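PDB 3PG1: mitogen-activated protein kinase, putative (Map kinase-like protein) from Leishmania major, which probably binds ATP and phosphorylates serine and threonine residues of other proteins, as a member of the MAP kinase family. Local coordinates for residues 147-160 / 210-222. Sequence-based numbering, arbitrary orientation.
Sequences LHVLHEAGVVHRDL and GFTKLVDMWSAGC
Asp216 takes three direct hydrogen bonds from 147-160. Its OD1 accepts one from His151 NE2 at 2.7 Å through the anti lone pair, nearly straight (169°), with ring and carboxylate close to coplanar; the syn lone pair accepts from His157 N. OD2 accepts from Arg158 N at 2.8 Å, also syn, and from a water that donates to Ser219 OG as well and accepts from Leu160 N; Ser219 OG is also bonded to Tyr199 O. Together these bonds fix the rotation of the buried carboxylate, whose charge would probably be steadied by its donors. In the protein kinase fold this aspartate of helix 214-229 accepts from backbone amides of the HRD motif, here those of His157 and Arg158; His157 NE2 donates to Cys176 O. Lys213 CB sits over one face of the His151 ring, a CH-pi contact 3.5 Å from the centroid, while Leu147 O lies above the rim of the opposite face. With CG between backbone N and carbonyl carbon (chi1 61°), the extended lysine carries NZ to two waters, which lead to His151 O and Glu152 OE2. Val156 CG1 packs on Val215 CG2 (3.9 Å). Arg158 CD lies 3.7 Å from Phe211 CZ; the ring's rim covers one guanidinium face, planes 45° apart.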
loop_
_atom_site.group_PDB
_atom_site.type_symbol
_atom_site.label_atom_id
_atom_site.label_comp_id
_atom_site.label_asym_id
_atom_site.label_seq_id
_atom_site.Cartn_x
_atom_site.Cartn_y
_atom_site.Cartn_z
ATOM N N LEU A 147 -3.244 -8.481 1.102
ATOM C CA LEU A 147 -4.243 -7.985 0.125
ATOM C C LEU A 147 -5.608 -8.620 0.359
ATOM O O LEU A 147 -6.613 -7.915 0.370
ATOM C CB LEU A 147 -3.779 -8.280 -1.284
ATOM C CG LEU A 147 -2.576 -7.498 -1.819
ATOM C CD1 LEU A 147 -2.258 -7.969 -3.253
ATOM C CD2 LEU A 147 -2.835 -5.994 -1.762
ATOM N N HIS A 148 -5.645 -9.949 0.629
ATOM C CA HIS A 148 -6.904 -10.657 0.885
ATOM C C HIS A 148 -7.638 -9.973 2.065
ATOM O O HIS A 148 -8.827 -9.760 1.984
ATOM C CB HIS A 148 -6.639 -12.149 1.242
ATOM C CG HIS A 148 -7.924 -12.944 1.377
ATOM N ND1 HIS A 148 -8.700 -13.258 0.264
ATOM C CD2 HIS A 148 -8.485 -13.513 2.480
ATOM C CE1 HIS A 148 -9.761 -13.913 0.740
ATOM N NE2 HIS A 148 -9.636 -14.141 2.053
ATOM N N VAL A 149 -6.917 -9.657 3.150
ATOM C CA VAL A 149 -7.475 -9.033 4.353
ATOM C C VAL A 149 -8.043 -7.638 3.985
ATOM O O VAL A 149 -9.178 -7.316 4.358
ATOM C CB VAL A 149 -6.440 -9.000 5.537
ATOM C CG1 VAL A 149 -7.009 -8.237 6.753
ATOM C CG2 VAL A 149 -6.065 -10.429 5.940
ATOM N N LEU A 150 -7.280 -6.842 3.246
ATOM C CA LEU A 150 -7.787 -5.539 2.831
ATOM C C LEU A 150 -9.065 -5.720 1.976
ATOM O O LEU A 150 -10.105 -5.159 2.302
ATOM C CB LEU A 150 -6.719 -4.798 1.990
ATOM C CG LEU A 150 -5.432 -4.349 2.701
ATOM C CD1 LEU A 150 -4.463 -3.720 1.672
ATOM C CD2 LEU A 150 -5.719 -3.382 3.868
ATOM N N HIS A 151 -9.008 -6.604 0.976
ATOM C CA HIS A 151 -10.122 -6.842 0.027
ATOM C C HIS A 151 -11.364 -7.369 0.716
ATOM O O HIS A 151 -12.476 -6.938 0.357
ATOM C CB HIS A 151 -9.681 -7.778 -1.099
ATOM C CG HIS A 151 -8.608 -7.204 -1.989
ATOM N ND1 HIS A 151 -7.977 -7.985 -2.945
ATOM C CD2 HIS A 151 -8.064 -5.954 -2.004
ATOM C CE1 HIS A 151 -7.068 -7.191 -3.508
ATOM N NE2 HIS A 151 -7.054 -5.976 -2.930
ATOM N N GLU A 152 -11.180 -8.212 1.759
ATOM C CA GLU A 152 -12.325 -8.755 2.520
ATOM C C GLU A 152 -13.053 -7.628 3.281
ATOM O O GLU A 152 -14.260 -7.731 3.510
ATOM C CB GLU A 152 -11.908 -9.930 3.442
ATOM C CG GLU A 152 -11.518 -11.195 2.670
ATOM C CD GLU A 152 -12.663 -11.785 1.873
ATOM O OE1 GLU A 152 -13.648 -12.182 2.521
ATOM O OE2 GLU A 152 -12.673 -11.680 0.627
ATOM N N ALA A 153 -12.347 -6.537 3.610
ATOM C CA ALA A 153 -12.967 -5.370 4.252
ATOM C C ALA A 153 -13.427 -4.287 3.216
ATOM O O ALA A 153 -13.834 -3.205 3.632
ATOM C CB ALA A 153 -11.991 -4.744 5.238
ATOM N N GLY A 154 -13.392 -4.594 1.915
ATOM C CA GLY A 154 -13.773 -3.655 0.852
ATOM C C GLY A 154 -12.734 -2.574 0.571
ATOM O O GLY A 154 -13.044 -1.543 -0.025
ATOM N N VAL A 155 -11.490 -2.784 1.009
ATOM C CA VAL A 155 -10.447 -1.788 0.822
ATOM C C VAL A 155 -9.543 -2.194 -0.313
ATOM O O VAL A 155 -9.070 -3.333 -0.368
ATOM C CB VAL A 155 -9.705 -1.555 2.180
ATOM C CG1 VAL A 155 -8.477 -0.627 2.028
ATOM C CG2 VAL A 155 -10.681 -0.994 3.203
ATOM N N VAL A 156 -9.286 -1.262 -1.208
ATOM C CA VAL A 156 -8.396 -1.512 -2.335
ATOM C C VAL A 156 -7.116 -0.736 -2.064
ATOM O O VAL A 156 -7.190 0.462 -1.724
ATOM C CB VAL A 156 -9.076 -1.076 -3.666
ATOM C CG1 VAL A 156 -8.126 -1.292 -4.857
ATOM C CG2 VAL A 156 -10.390 -1.870 -3.872
ATOM N N HIS A 157 -5.936 -1.402 -2.189
ATOM C CA HIS A 157 -4.668 -0.697 -1.929
ATOM C C HIS A 157 -4.489 0.364 -2.985
ATOM O O HIS A 157 -4.396 1.550 -2.667
ATOM C CB HIS A 157 -3.436 -1.666 -1.889
ATOM C CG HIS A 157 -2.191 -1.018 -1.370
ATOM N ND1 HIS A 157 -1.671 0.129 -1.951
ATOM C CD2 HIS A 157 -1.430 -1.343 -0.292
ATOM C CE1 HIS A 157 -0.630 0.473 -1.208
ATOM N NE2 HIS A 157 -0.452 -0.384 -0.195
ATOM N N ARG A 158 -4.466 -0.055 -4.239
ATOM C CA ARG A 158 -4.337 0.804 -5.415
ATOM C C ARG A 158 -2.929 1.304 -5.725
ATOM O O ARG A 158 -2.677 1.781 -6.843
ATOM C CB ARG A 158 -5.385 1.941 -5.401
ATOM C CG ARG A 158 -5.754 2.433 -6.800
ATOM C CD ARG A 158 -6.536 3.727 -6.663
ATOM N NE ARG A 158 -6.318 4.609 -7.808
ATOM C CZ ARG A 158 -6.944 5.767 -7.993
ATOM N NH1 ARG A 158 -7.836 6.199 -7.106
ATOM N NH2 ARG A 158 -6.693 6.496 -9.071
ATOM N N ASP A 159 -1.981 1.169 -4.779
ATOM C CA ASP A 159 -0.620 1.591 -5.127
ATOM C C ASP A 159 0.407 0.630 -4.496
ATOM O O ASP A 159 1.362 1.070 -3.836
ATOM C CB ASP A 159 -0.374 3.059 -4.711
ATOM C CG ASP A 159 0.937 3.643 -5.270
ATOM O OD1 ASP A 159 1.410 3.160 -6.347
ATOM O OD2 ASP A 159 1.533 4.505 -4.598
ATOM N N LEU A 160 0.186 -0.673 -4.670
ATOM C CA LEU A 160 1.079 -1.672 -4.096
ATOM C C LEU A 160 2.355 -1.716 -4.917
ATOM O O LEU A 160 2.290 -1.847 -6.122
ATOM C CB LEU A 160 0.429 -3.071 -4.042
ATOM C CG LEU A 160 1.292 -4.184 -3.397
ATOM C CD1 LEU A 160 1.299 -4.059 -1.845
ATOM C CD2 LEU A 160 0.809 -5.570 -3.814
ATOM N N GLY A 210 -14.078 2.693 -13.063
ATOM C CA GLY A 210 -14.688 1.497 -12.492
ATOM C C GLY A 210 -13.682 0.438 -12.053
ATOM O O GLY A 210 -14.022 -0.755 -12.007
ATOM N N PHE A 211 -12.434 0.842 -11.732
ATOM C CA PHE A 211 -11.422 -0.144 -11.294
ATOM C C PHE A 211 -11.905 -0.794 -9.985
ATOM O O PHE A 211 -12.688 -0.192 -9.208
ATOM C CB PHE A 211 -10.023 0.488 -11.086
ATOM C CG PHE A 211 -10.001 1.441 -9.922
ATOM C CD1 PHE A 211 -10.362 2.782 -10.089
ATOM C CD2 PHE A 211 -9.627 1.009 -8.656
ATOM C CE1 PHE A 211 -10.337 3.668 -9.007
ATOM C CE2 PHE A 211 -9.608 1.895 -7.574
ATOM C CZ PHE A 211 -9.983 3.212 -7.754
ATOM N N THR A 212 -11.368 -1.986 -9.707
ATOM C CA THR A 212 -11.753 -2.742 -8.516
ATOM C C THR A 212 -10.512 -3.260 -7.776
ATOM O O THR A 212 -9.387 -2.960 -8.156
ATOM C CB THR A 212 -12.709 -3.912 -8.919
ATOM O OG1 THR A 212 -11.965 -4.966 -9.569
ATOM C CG2 THR A 212 -13.910 -3.448 -9.791
ATOM N N LYS A 213 -10.729 -4.123 -6.764
ATOM C CA LYS A 213 -9.648 -4.755 -5.984
ATOM C C LYS A 213 -8.694 -5.564 -6.886
ATOM O O LYS A 213 -7.536 -5.773 -6.510
ATOM C CB LYS A 213 -10.256 -5.660 -4.883
ATOM C CG LYS A 213 -11.115 -6.785 -5.429
ATOM C CD LYS A 213 -11.824 -7.451 -4.222
ATOM C CE LYS A 213 -12.824 -8.491 -4.633
ATOM N NZ LYS A 213 -13.634 -8.923 -3.463
ATOM N N LEU A 214 -9.164 -5.974 -8.103
ATOM C CA LEU A 214 -8.248 -6.654 -9.044
ATOM C C LEU A 214 -7.038 -5.868 -9.504
ATOM O O LEU A 214 -6.020 -6.471 -9.885
ATOM C CB LEU A 214 -9.011 -7.218 -10.239
ATOM C CG LEU A 214 -9.774 -8.457 -9.732
ATOM C CD1 LEU A 214 -10.974 -8.671 -10.490
ATOM C CD2 LEU A 214 -8.811 -9.661 -9.596
ATOM N N VAL A 215 -7.075 -4.534 -9.352
ATOM C CA VAL A 215 -5.849 -3.766 -9.676
ATOM C C VAL A 215 -4.662 -4.230 -8.782
ATOM O O VAL A 215 -3.494 -4.212 -9.209
ATOM C CB VAL A 215 -6.031 -2.224 -9.626
ATOM C CG1 VAL A 215 -7.130 -1.766 -10.592
ATOM C CG2 VAL A 215 -6.235 -1.699 -8.199
ATOM N N ASP A 216 -4.971 -4.609 -7.520
ATOM C CA ASP A 216 -3.929 -5.047 -6.588
ATOM C C ASP A 216 -3.293 -6.359 -6.993
ATOM O O ASP A 216 -2.113 -6.570 -6.682
ATOM C CB ASP A 216 -4.440 -5.144 -5.131
ATOM C CG ASP A 216 -4.828 -3.797 -4.545
ATOM O OD1 ASP A 216 -5.616 -3.781 -3.575
ATOM O OD2 ASP A 216 -4.325 -2.754 -5.051
ATOM N N MET A 217 -4.074 -7.242 -7.647
ATOM C CA MET A 217 -3.597 -8.544 -8.115
ATOM C C MET A 217 -2.566 -8.342 -9.232
ATOM O O MET A 217 -1.593 -9.090 -9.308
ATOM C CB MET A 217 -4.776 -9.448 -8.554
ATOM C CG MET A 217 -5.536 -10.059 -7.380
ATOM S SD MET A 217 -4.464 -10.828 -6.134
ATOM C CE MET A 217 -3.862 -12.233 -7.056
ATOM N N TRP A 218 -2.770 -7.310 -10.073
ATOM C CA TRP A 218 -1.828 -6.953 -11.140
ATOM C C TRP A 218 -0.514 -6.492 -10.500
ATOM O O TRP A 218 0.546 -6.950 -10.912
ATOM C CB TRP A 218 -2.368 -5.815 -12.039
ATOM C CG TRP A 218 -1.345 -5.443 -13.098
ATOM C CD1 TRP A 218 -0.333 -4.532 -12.991
ATOM C CD2 TRP A 218 -1.247 -6.001 -14.409
ATOM N NE1 TRP A 218 0.379 -4.477 -14.168
ATOM C CE2 TRP A 218 -0.171 -5.354 -15.063
ATOM C CE3 TRP A 218 -1.988 -6.967 -15.114
ATOM C CZ2 TRP A 218 0.229 -5.697 -16.362
ATOM C CZ3 TRP A 218 -1.652 -7.240 -16.427
ATOM C CH2 TRP A 218 -0.515 -6.654 -17.024
ATOM N N SER A 219 -0.585 -5.579 -9.510
ATOM C CA SER A 219 0.622 -5.088 -8.826
ATOM C C SER A 219 1.410 -6.224 -8.168
ATOM O O SER A 219 2.651 -6.269 -8.235
ATOM C CB SER A 219 0.284 -4.016 -7.796
ATOM O OG SER A 219 -0.544 -2.999 -8.340
ATOM N N ALA A 220 0.683 -7.132 -7.521
ATOM C CA ALA A 220 1.294 -8.283 -6.865
ATOM C C ALA A 220 2.049 -9.189 -7.889
ATOM O O ALA A 220 3.114 -9.679 -7.569
ATOM C CB ALA A 220 0.217 -9.066 -6.104
ATOM N N GLY A 221 1.476 -9.405 -9.069
ATOM C CA GLY A 221 2.101 -10.183 -10.141
ATOM C C GLY A 221 3.383 -9.504 -10.615
ATOM O O GLY A 221 4.377 -10.177 -10.870
ATOM N N CYS A 222 3.368 -8.158 -10.711
ATOM C CA CYS A 222 4.557 -7.373 -11.084
ATOM C C CYS A 222 5.628 -7.570 -10.017
ATOM O O CYS A 222 6.776 -7.778 -10.353
ATOM C CB CYS A 222 4.205 -5.894 -11.235
ATOM S SG CYS A 222 3.226 -5.533 -12.716
HETATM O O HOH W 1 -14.063 -6.965 -1.779
HETATM O O HOH W 2 -12.117 -10.058 -1.715
HETATM O O HOH W 3 -1.979 -1.748 -6.286
#